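Local coordinates for ruler protein (Pseudomonas aeruginosa, PDB 5CUK) that probably gauges the length of the type III secretion needle as a molecular ruler, the chain here being its C-terminal substrate-specificity domain, related to the flagellar hook-length protein FliK, at residues A12-A15 with R16-A20; G68-A71 with L72-Q75. One frame throughout, in Å; residues are numbered along the deposited sequence.

Interaction 1 of 2, residues A12-A15 with R16-A20; sequences ADLA and RLLDA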
loop_
_atom_site.group_PDB
_atom_site.type_symbol
_atom_site.label_atom_id
_atom_site.label_comp_id
_atom_site.label_asym_id
_atom_site.label_seq_id
_atom_site.Cartn_x
_atom_site.Cartn_y
_atom_site.Cartn_z
ATOM N N ALA A 12 9.645 7.559 -8.085
ATOM C CA ALA A 12 9.535 8.387 -6.886
ATOM C C ALA A 12 8.230 8.108 -6.162
ATOM O O ALA A 12 8.138 8.289 -4.948
ATOM C CB ALA A 12 9.646 9.854 -7.244
ATOM N N ASP A 13 7.234 7.644 -6.912
ATOM C CA ASP A 13 5.941 7.281 -6.344
ATOM C C ASP A 13 5.979 5.889 -5.701
ATOM O O ASP A 13 5.521 5.720 -4.564
ATOM C CB ASP A 13 4.846 7.360 -7.417
ATOM C CG ASP A 13 4.613 8.808 -7.905
ATOM O OD1 ASP A 13 3.544 9.390 -7.628
ATOM O OD2 ASP A 13 5.535 9.394 -8.500
ATOM N N LEU A 14 6.522 4.911 -6.426
ATOM C CA LEU A 14 6.795 3.596 -5.859
ATOM C C LEU A 14 7.565 3.737 -4.570
ATOM O O LEU A 14 7.159 3.220 -3.531
ATOM C CB LEU A 14 7.584 2.732 -6.834
ATOM C CG LEU A 14 7.987 1.363 -6.322
ATOM C CD1 LEU A 14 6.748 0.625 -5.911
ATOM C CD2 LEU A 14 8.718 0.591 -7.405
ATOM N N ALA A 15 8.670 4.472 -4.627
ATOM C CA ALA A 15 9.494 4.673 -3.441
ATOM C C ALA A 15 8.681 5.197 -2.240
ATOM O O ALA A 15 8.752 4.627 -1.153
ATOM C CB ALA A 15 10.653 5.616 -3.766
ATOM N N ARG A 16 7.897 6.250 -2.425
ATOM C CA ARG A 16 7.231 6.887 -1.297
ATOM C C ARG A 16 6.146 5.953 -0.777
ATOM O O ARG A 16 5.977 5.783 0.428
ATOM C CB ARG A 16 6.661 8.250 -1.689
ATOM C CG ARG A 16 5.837 8.938 -0.582
ATOM C CD ARG A 16 6.673 9.673 0.494
ATOM N NE ARG A 16 5.897 9.870 1.736
ATOM C CZ ARG A 16 6.030 9.123 2.836
ATOM N NH1 ARG A 16 6.927 8.149 2.875
ATOM N NH2 ARG A 16 5.275 9.342 3.911
ATOM N N LEU A 17 5.466 5.302 -1.705
ATOM C CA LEU A 17 4.444 4.346 -1.381
ATOM C C LEU A 17 4.984 3.191 -0.529
ATOM O O LEU A 17 4.391 2.836 0.505
ATOM C CB LEU A 17 3.815 3.822 -2.663
ATOM C CG LEU A 17 2.520 3.056 -2.520
ATOM C CD1 LEU A 17 1.653 3.652 -1.429
ATOM C CD2 LEU A 17 1.809 3.089 -3.820
ATOM N N LEU A 18 6.112 2.619 -0.952
ATOM C CA LEU A 18 6.712 1.495 -0.250
ATOM C C LEU A 18 7.107 1.913 1.150
ATOM O O LEU A 18 6.797 1.228 2.110
ATOM C CB LEU A 18 7.926 0.944 -1.014
ATOM C CG LEU A 18 7.653 0.187 -2.330
ATOM C CD1 LEU A 18 8.924 -0.444 -2.872
ATOM C CD2 LEU A 18 6.612 -0.936 -2.131
ATOM N N ASP A 19 7.803 3.036 1.265
ATOM C CA ASP A 19 8.124 3.600 2.559
ATOM C C ASP A 19 6.861 3.801 3.449
ATOM O O ASP A 19 6.844 3.410 4.617
ATOM C CB ASP A 19 8.871 4.910 2.356
ATOM C CG ASP A 19 9.409 5.484 3.650
ATOM O OD1 ASP A 19 10.011 4.744 4.463
ATOM O OD2 ASP A 19 9.238 6.698 3.849
ATOM N N ALA A 20 5.796 4.373 2.890
ATOM C CA ALA A 20 4.556 4.577 3.657
ATOM C C ALA A 20 3.944 3.254 4.173
ATOM O O ALA A 20 3.642 3.130 5.352
ATOM C CB ALA A 20 3.540 5.332 2.810
#

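Interaction 2 of 2, residues G68-A71 with L72-Q75; sequences GSLA and LLQQ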
loop_
_atom_site.group_PDB
_atom_site.type_symbol
_atom_site.label_atom_id
_atom_site.label_comp_id
_atom_site.label_asym_id
_atom_site.label_seq_id
_atom_site.Cartn_x
_atom_site.Cartn_y
_atom_site.Cartn_z
ATOM N N GLY A 68 -7.893 8.455 -11.665
ATOM C CA GLY A 68 -6.751 8.337 -12.542
ATOM C C GLY A 68 -5.508 7.765 -11.888
ATOM O O GLY A 68 -4.810 6.951 -12.490
ATOM N N SER A 69 -5.218 8.179 -10.656
ATOM C CA SER A 69 -4.143 7.541 -9.903
ATOM C C SER A 69 -4.455 6.050 -9.759
ATOM O O SER A 69 -3.570 5.196 -9.890
ATOM C CB SER A 69 -3.965 8.191 -8.534
ATOM O OG SER A 69 -3.593 9.550 -8.666
ATOM N N LEU A 70 -5.724 5.729 -9.542
ATOM C CA LEU A 70 -6.104 4.314 -9.446
ATOM C C LEU A 70 -5.687 3.560 -10.693
ATOM O O LEU A 70 -5.062 2.506 -10.596
ATOM C CB LEU A 70 -7.605 4.143 -9.217
ATOM C CG LEU A 70 -7.902 3.121 -8.113
ATOM C CD1 LEU A 70 -6.826 3.212 -7.047
ATOM C CD2 LEU A 70 -9.302 3.288 -7.505
ATOM N N ALA A 71 -6.006 4.122 -11.864
ATOM C CA ALA A 71 -5.730 3.437 -13.107
ATOM C C ALA A 71 -4.242 3.137 -13.207
ATOM O O ALA A 71 -3.850 2.075 -13.672
ATOM C CB ALA A 71 -6.187 4.269 -14.298
ATOM N N LEU A 72 -3.413 4.067 -12.759
ATOM C CA LEU A 72 -1.991 3.848 -12.780
ATOM C C LEU A 72 -1.609 2.735 -11.811
ATOM O O LEU A 72 -0.718 1.930 -12.106
ATOM C CB LEU A 72 -1.261 5.130 -12.423
ATOM C CG LEU A 72 -1.345 6.246 -13.469
ATOM C CD1 LEU A 72 -0.633 7.471 -12.951
ATOM C CD2 LEU A 72 -0.729 5.774 -14.756
ATOM N N LEU A 73 -2.280 2.674 -10.662
ATOM C CA LEU A 73 -1.949 1.622 -9.695
ATOM C C LEU A 73 -2.316 0.240 -10.245
ATOM O O LEU A 73 -1.522 -0.692 -10.166
ATOM C CB LEU A 73 -2.653 1.880 -8.350
ATOM C CG LEU A 73 -2.242 3.198 -7.673
ATOM C CD1 LEU A 73 -3.131 3.481 -6.454
ATOM C CD2 LEU A 73 -0.782 3.145 -7.278
ATOM N N GLN A 74 -3.509 0.130 -10.834
ATOM C CA GLN A 74 -3.981 -1.140 -11.381
ATOM C C GLN A 74 -3.125 -1.590 -12.541
ATOM O O GLN A 74 -2.851 -2.780 -12.676
ATOM C CB GLN A 74 -5.439 -1.043 -11.819
ATOM C CG GLN A 74 -6.251 -0.113 -10.936
ATOM C CD GLN A 74 -7.656 -0.607 -10.665
ATOM O OE1 GLN A 74 -7.840 -1.595 -9.955
ATOM N NE2 GLN A 74 -8.659 0.087 -11.214
ATOM N N GLN A 75 -2.686 -0.639 -13.372
ATOM C CA GLN A 75 -1.782 -0.985 -14.470
ATOM C C GLN A 75 -0.466 -1.503 -13.917
ATOM O O GLN A 75 0.216 -2.299 -14.559
ATOM C CB GLN A 75 -1.528 0.210 -15.398
ATOM C CG GLN A 75 -2.760 0.658 -16.112
ATOM C CD GLN A 75 -2.483 1.810 -17.052
ATOM O OE1 GLN A 75 -1.331 2.082 -17.422
ATOM N NE2 GLN A 75 -3.542 2.528 -17.416
#

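Interaction 1 of 2, residues A12-A15 with R16-A20
Four i to i+4 backbone hydrogen bonds join Ala12-Ala15 to Arg16-Asp19 in one unbroken run of alpha-helix, and they tighten after the first. Arg16 N reaches Ala12 O over 3.3 Å, whereas Leu18 N lies 2.8 Å from Leu14 O. One turn apart, Leu14 and Leu18 slant across each other and make the apolar part of the contact. Leu14 CD1 sits 3.7 Å from Leu18 CG and 3.9 Å from Leu18 CD1, so CD1 of Leu14 lies against the branched end of Leu18, with Leu14 CG close behind. The first torsions explain the meeting: Leu14 throws CG opposite its own nitrogen (chi1 177°), outward and partly toward the next turn, while Leu18 keeps CG beside its nitrogen (chi1 -71°), which also leaves that carbon 3.3 Å from Leu14 O. Both leucines then meet helix 77-87, Leu14 at Glu79 and Leu80, Leu18 at Arg83 and Leu84.

On another face, Arg16 carries its chain over Val40 and Leu42 of strand 35-42, bends at chi2, and brings NH1 to 2.9 Å from Asp19 OD2 in a salt bridge. The carboxylate carbon of Asp19 lies at the edge of the guanidinium and in its plane. Asp13 is turned elsewhere: its OD1 accepts hydrogen bonds from the backbone N of Gln44 and of Leu45. This buried carboxylate oxygen is thus satisfied by two peptide N-H groups, which probably help stabilise its negative charge. The chemistry implies an amphipathic helix: leucines fasten it to a second helix, Asp13 ties it to the turn between two strands, and the Arg16-Asp19 pair bridges neighbouring turns.

Interaction 2 of 2, residues G68-A71 with L72-Q75
Leu73 touches Leu70 three residues back on the same helix, and its side chain can be traced outward from the backbone. CB is 3.8 Å from Ser69 O. CG, held beside the backbone nitrogen (chi1 -62°), passes 3.3 Å from Ser69 O, the same oxygen that accepts the hydrogen bond from Leu73 N at 2.9 Å. Beyond the branch, CD1 reaches Leu70 CD1 at 3.8 Å, the closest side-chain contact between the two halves of the helix, and also lies 3.9 Å from Ser69 O; the two leucine chains slant across one another and meet through these single methyls.

Further i to i+4 bonds support this pairing, with Leu72 N 3.2 Å from Gly68 O and Gln75 N 3.0 Å from Ala71 O. Gln75 folds CG back beside its own nitrogen and then runs extended, which leaves NE2 3.8 Å from Ala71 O; its side chain also touches Arg7. The Ser69 hydroxyl is engaged elsewhere: OG is hydrogen-bonded to Leu45 O and to Ser66 OG, so this buried polar group is satisfied at the start of the helix.

The apolar face formed by Leu70 and Leu73 rests on the sheet. Both side chains touch Phe97 of strand 93-99 and Ala65 of strand 59-65, and Leu73 also reaches Ile63 and the loop residues Leu9 and Leu45. Gln74 joins them on Phe97, and a bound glycerol lies close to its side chain. Leu72 leans on Leu45. Helix 67-75 follows strand 59-65 and packs on it and on its parallel neighbour 93-99, as the first helix of the beta-alpha-beta connection between them, before helix 77-87.

Interaction 1 and interaction 2 are two single-helix contacts on separate helices, 11-29 and 67-75, and they follow one another along the chain. Their centres lie 15 Å apart; their nearest atoms come within about 4 Å, but the two do not touch. Leu45, in the turn between strands 35-42 and 46-54, connects them indirectly: its backbone N bonds to Asp13 of interaction 1, its O to Ser69 of interaction 2, and its side chain meets Leu72 and Leu73. The glycerol about 3 Å from the side chain of Gln74 in 72-75 probably came from the crystallisation liquor.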